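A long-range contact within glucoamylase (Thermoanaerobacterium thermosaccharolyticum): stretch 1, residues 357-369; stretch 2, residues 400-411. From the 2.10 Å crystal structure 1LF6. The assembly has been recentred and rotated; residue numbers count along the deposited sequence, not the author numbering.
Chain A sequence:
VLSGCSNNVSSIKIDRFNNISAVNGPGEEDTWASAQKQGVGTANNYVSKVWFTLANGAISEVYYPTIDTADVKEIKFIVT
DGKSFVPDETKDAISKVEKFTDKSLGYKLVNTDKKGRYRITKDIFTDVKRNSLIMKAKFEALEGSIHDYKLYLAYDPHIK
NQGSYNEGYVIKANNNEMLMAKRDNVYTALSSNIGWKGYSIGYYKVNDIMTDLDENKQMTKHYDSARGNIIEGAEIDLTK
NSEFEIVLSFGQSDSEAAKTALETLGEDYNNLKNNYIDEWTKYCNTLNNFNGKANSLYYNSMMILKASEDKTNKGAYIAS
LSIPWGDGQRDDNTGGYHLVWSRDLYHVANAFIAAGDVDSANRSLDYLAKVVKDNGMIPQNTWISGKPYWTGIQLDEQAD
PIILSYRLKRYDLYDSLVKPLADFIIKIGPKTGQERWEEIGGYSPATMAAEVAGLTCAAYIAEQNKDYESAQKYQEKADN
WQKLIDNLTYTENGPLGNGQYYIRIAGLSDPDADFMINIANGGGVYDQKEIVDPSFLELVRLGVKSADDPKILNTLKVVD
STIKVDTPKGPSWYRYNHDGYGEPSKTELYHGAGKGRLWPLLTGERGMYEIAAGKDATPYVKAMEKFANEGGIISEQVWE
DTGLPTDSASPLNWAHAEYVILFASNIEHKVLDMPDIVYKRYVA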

# COMPACT_ATOMS: atom_id res chain seq x y z
N ASP A 357 7.42 -14.08 -12.00
CA ASP A 357 6.34 -13.43 -12.74
C ASP A 357 6.94 -12.30 -13.57
O ASP A 357 6.78 -11.11 -13.27
CB ASP A 357 5.29 -12.88 -11.77
CG ASP A 357 4.12 -12.22 -12.50
OD1 ASP A 357 3.22 -11.71 -11.80
OD2 ASP A 357 4.09 -12.22 -13.75
N VAL A 358 7.66 -12.69 -14.62
CA VAL A 358 8.31 -11.74 -15.51
C VAL A 358 7.31 -10.84 -16.23
O VAL A 358 7.59 -9.66 -16.45
CB VAL A 358 9.18 -12.49 -16.54
CG1 VAL A 358 9.90 -11.51 -17.45
CG2 VAL A 358 10.19 -13.35 -15.80
N ASP A 359 6.15 -11.38 -16.58
CA ASP A 359 5.11 -10.61 -17.28
C ASP A 359 4.71 -9.35 -16.52
O ASP A 359 4.57 -8.28 -17.10
CB ASP A 359 3.86 -11.47 -17.49
CG ASP A 359 4.07 -12.57 -18.53
OD1 ASP A 359 3.21 -13.47 -18.60
OD2 ASP A 359 5.07 -12.53 -19.26
N SER A 360 4.51 -9.50 -15.21
CA SER A 360 4.13 -8.36 -14.39
C SER A 360 5.21 -7.29 -14.36
O SER A 360 4.91 -6.10 -14.41
CB SER A 360 3.82 -8.82 -12.96
OG SER A 360 2.63 -9.60 -12.94
N ALA A 361 6.47 -7.70 -14.30
CA ALA A 361 7.58 -6.75 -14.29
C ALA A 361 7.63 -6.00 -15.62
O ALA A 361 7.83 -4.79 -15.65
CB ALA A 361 8.89 -7.48 -14.05
N ASN A 362 7.44 -6.73 -16.73
CA ASN A 362 7.46 -6.10 -18.05
C ASN A 362 6.33 -5.12 -18.25
O ASN A 362 6.50 -4.08 -18.89
CB ASN A 362 7.41 -7.17 -19.15
CG ASN A 362 8.79 -7.60 -19.59
OD1 ASN A 362 9.61 -6.78 -20.00
ND2 ASN A 362 9.05 -8.90 -19.52
N ARG A 363 5.16 -5.45 -17.71
CA ARG A 363 4.02 -4.55 -17.83
C ARG A 363 4.33 -3.26 -17.07
O ARG A 363 3.98 -2.17 -17.52
CB ARG A 363 2.77 -5.22 -17.26
CG ARG A 363 1.51 -4.93 -18.05
CD ARG A 363 0.36 -5.76 -17.52
NE ARG A 363 0.74 -7.16 -17.40
CZ ARG A 363 0.79 -7.83 -16.25
NH1 ARG A 363 0.47 -7.24 -15.11
NH2 ARG A 363 1.16 -9.11 -16.25
N SER A 364 4.98 -3.38 -15.92
CA SER A 364 5.31 -2.19 -15.14
C SER A 364 6.36 -1.38 -15.90
O SER A 364 6.32 -0.14 -15.88
CB SER A 364 5.82 -2.57 -13.75
OG SER A 364 7.17 -3.00 -13.77
N LEU A 365 7.28 -2.05 -16.59
CA LEU A 365 8.29 -1.34 -17.36
C LEU A 365 7.63 -0.62 -18.53
O LEU A 365 7.95 0.54 -18.81
CB LEU A 365 9.36 -2.30 -17.89
CG LEU A 365 10.52 -1.66 -18.67
CD1 LEU A 365 11.23 -0.63 -17.81
CD2 LEU A 365 11.50 -2.74 -19.13
N ASP A 366 6.71 -1.30 -19.20
CA ASP A 366 6.01 -0.70 -20.33
C ASP A 366 5.16 0.49 -19.88
O ASP A 366 4.91 1.41 -20.66
CB ASP A 366 5.15 -1.75 -21.02
CG ASP A 366 5.96 -2.64 -21.93
OD1 ASP A 366 5.70 -3.86 -21.96
OD2 ASP A 366 6.86 -2.12 -22.62
N TYR A 367 4.71 0.47 -18.63
CA TYR A 367 3.93 1.58 -18.10
C TYR A 367 4.87 2.79 -18.04
O TYR A 367 4.51 3.89 -18.48
CB TYR A 367 3.44 1.26 -16.68
CG TYR A 367 2.79 2.44 -15.99
CD1 TYR A 367 1.47 2.79 -16.27
CD2 TYR A 367 3.50 3.22 -15.08
CE1 TYR A 367 0.88 3.90 -15.67
CE2 TYR A 367 2.92 4.34 -14.47
CZ TYR A 367 1.61 4.67 -14.77
OH TYR A 367 1.03 5.78 -14.19
N LEU A 368 6.07 2.58 -17.52
CA LEU A 368 7.07 3.64 -17.40
C LEU A 368 7.50 4.17 -18.77
O LEU A 368 7.77 5.37 -18.93
CB LEU A 368 8.30 3.11 -16.65
CG LEU A 368 8.11 2.76 -15.17
CD1 LEU A 368 9.36 2.09 -14.65
CD2 LEU A 368 7.80 4.01 -14.36
N ALA A 369 7.56 3.28 -19.75
CA ALA A 369 7.94 3.67 -21.11
C ALA A 369 6.90 4.65 -21.63
O ALA A 369 7.22 5.60 -22.34
CB ALA A 369 8.00 2.44 -22.01
N ASP A 400 16.26 4.11 -12.33
CA ASP A 400 15.66 2.80 -12.10
C ASP A 400 15.00 2.15 -13.31
O ASP A 400 15.18 0.96 -13.55
CB ASP A 400 14.68 2.86 -10.92
CG ASP A 400 15.40 3.06 -9.59
OD1 ASP A 400 16.61 2.75 -9.53
OD2 ASP A 400 14.77 3.50 -8.61
N PRO A 401 14.22 2.91 -14.08
CA PRO A 401 13.60 2.27 -15.24
C PRO A 401 14.64 1.75 -16.23
O PRO A 401 14.40 0.76 -16.94
CB PRO A 401 12.69 3.36 -15.81
CG PRO A 401 13.25 4.64 -15.23
CD PRO A 401 13.65 4.25 -13.85
N ILE A 402 15.80 2.40 -16.29
CA ILE A 402 16.86 1.97 -17.19
C ILE A 402 17.44 0.66 -16.67
O ILE A 402 17.68 -0.27 -17.44
CB ILE A 402 18.04 2.98 -17.27
CG1 ILE A 402 17.55 4.34 -17.77
CG2 ILE A 402 19.12 2.42 -18.19
CD1 ILE A 402 18.63 5.41 -17.75
N ILE A 403 17.67 0.60 -15.36
CA ILE A 403 18.23 -0.59 -14.74
C ILE A 403 17.28 -1.78 -14.94
O ILE A 403 17.72 -2.90 -15.20
CB ILE A 403 18.47 -0.37 -13.23
CG1 ILE A 403 19.44 0.81 -13.04
CG2 ILE A 403 19.05 -1.62 -12.58
CD1 ILE A 403 19.64 1.22 -11.60
N LEU A 404 15.97 -1.52 -14.85
CA LEU A 404 14.97 -2.56 -15.04
C LEU A 404 14.96 -3.02 -16.50
O LEU A 404 14.83 -4.20 -16.78
CB LEU A 404 13.58 -2.04 -14.65
CG LEU A 404 12.41 -3.03 -14.70
CD1 LEU A 404 12.69 -4.22 -13.82
CD2 LEU A 404 11.13 -2.32 -14.25
N SER A 405 15.11 -2.08 -17.43
CA SER A 405 15.13 -2.41 -18.84
C SER A 405 16.28 -3.38 -19.11
O SER A 405 16.16 -4.32 -19.90
CB SER A 405 15.32 -1.15 -19.69
OG SER A 405 14.16 -0.34 -19.66
N TYR A 406 17.39 -3.16 -18.42
CA TYR A 406 18.56 -4.02 -18.56
C TYR A 406 18.31 -5.43 -18.03
O TYR A 406 18.62 -6.41 -18.69
CB TYR A 406 19.76 -3.40 -17.85
CG TYR A 406 20.87 -4.39 -17.61
CD1 TYR A 406 21.03 -4.98 -16.36
CD2 TYR A 406 21.72 -4.78 -18.64
CE1 TYR A 406 22.00 -5.95 -16.15
CE2 TYR A 406 22.69 -5.75 -18.45
CZ TYR A 406 22.82 -6.33 -17.20
OH TYR A 406 23.75 -7.32 -17.02
N ARG A 407 17.77 -5.53 -16.82
CA ARG A 407 17.51 -6.83 -16.23
C ARG A 407 16.46 -7.63 -16.99
O ARG A 407 16.51 -8.86 -17.02
CB ARG A 407 17.11 -6.67 -14.76
CG ARG A 407 18.24 -6.15 -13.88
CD ARG A 407 17.97 -6.49 -12.43
NE ARG A 407 17.94 -7.93 -12.23
CZ ARG A 407 17.09 -8.55 -11.41
NH1 ARG A 407 16.20 -7.85 -10.73
NH2 ARG A 407 17.13 -9.87 -11.29
N LEU A 408 15.50 -6.94 -17.59
CA LEU A 408 14.46 -7.61 -18.36
C LEU A 408 14.92 -7.80 -19.81
O LEU A 408 14.19 -8.33 -20.64
CB LEU A 408 13.16 -6.80 -18.32
CG LEU A 408 12.39 -6.90 -16.99
CD1 LEU A 408 11.25 -5.91 -16.96
CD2 LEU A 408 11.88 -8.31 -16.82
N LYS A 409 16.15 -7.37 -20.09
CA LYS A 409 16.74 -7.47 -21.42
C LYS A 409 15.82 -6.88 -22.48
O LYS A 409 15.72 -7.39 -23.59
CB LYS A 409 17.05 -8.93 -21.75
CG LYS A 409 18.13 -9.52 -20.86
CD LYS A 409 18.50 -10.93 -21.27
CE LYS A 409 19.62 -11.48 -20.40
NZ LYS A 409 20.05 -12.84 -20.84
N ARG A 410 15.17 -5.78 -22.12
CA ARG A 410 14.26 -5.09 -23.03
C ARG A 410 15.02 -4.02 -23.81
O ARG A 410 14.81 -2.82 -23.62
CB ARG A 410 13.12 -4.45 -22.24
CG ARG A 410 12.17 -5.47 -21.62
CD ARG A 410 11.40 -6.19 -22.70
NE ARG A 410 10.66 -5.25 -23.53
CZ ARG A 410 9.50 -4.70 -23.19
NH1 ARG A 410 8.92 -4.99 -22.05
NH2 ARG A 410 8.91 -3.84 -23.99
N TYR A 411 15.90 -4.47 -24.69
CA TYR A 411 16.71 -3.57 -25.51
C TYR A 411 15.88 -2.85 -26.56
O TYR A 411 16.36 -1.94 -27.23
CB TYR A 411 17.84 -4.36 -26.18
CG TYR A 411 18.58 -5.27 -25.24
CD1 TYR A 411 18.97 -4.83 -23.97
CD2 TYR A 411 18.91 -6.58 -25.62
CE1 TYR A 411 19.66 -5.67 -23.10
CE2 TYR A 411 19.60 -7.42 -24.75
CZ TYR A 411 19.97 -6.96 -23.50
OH TYR A 411 20.67 -7.78 -22.64
O HOH W 1 11.87 -9.64 -20.54

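A recurring principle of helix packing is that the apolar seam between two segments is closed at its margin by a few well-directed polar contacts, and this pair from glucoamylase is a clear example. The key donor is Arg410, which lies just beyond the end of a helix. Its NH2 forms a salt bridge with Asp366 OD2 at 3.0 Å, and its NH1 donates to Asn362 OD1 at 2.8 Å. A weak hydrogen bond from Arg410 NH1 to Asp366 OD1, at 3.4 Å, completes the set. Asn362 and Asp366 are one helical turn apart, so both can meet the edge of the same guanidinium, near its plane, where the N-H bonds point. Both acceptor side chains leave the backbone sideways, yet their ends reach the partner.

The backbone turn helps to place the arginine. Lys409 adopts positive phi in a Schellman motif, with Arg410 N bonded to Ser405 O at 2.8 Å and Lys409 N to Tyr406 O at 3.0 Å; the CA-to-CB bond of Lys409 points away from the contact, whereas that of Arg410 points toward it. A water bridges the same region, accepting from Asn362 ND2 and donating to Leu408 O.

Inward from these bonds, the packing centres on Leu365. Its CD2 meets Leu408 CD1 at 3.8 Å and Arg410 CG, also at 3.8 Å, so the arginine contributes its aliphatic stem as well as its charge. Leu365 CD1 lies 3.9 Å from Leu404 CD2 and 3.5 Å from Ser405 OG, a hydroxyl already committed to Pro401 O. Leu408 extends the seam to Val358, and Leu368 CD1 packs on Pro401 CB at 3.7 Å. The helix axes, 138° apart in direction, approach no closer than 10.4 Å, a gap bridged by side chains.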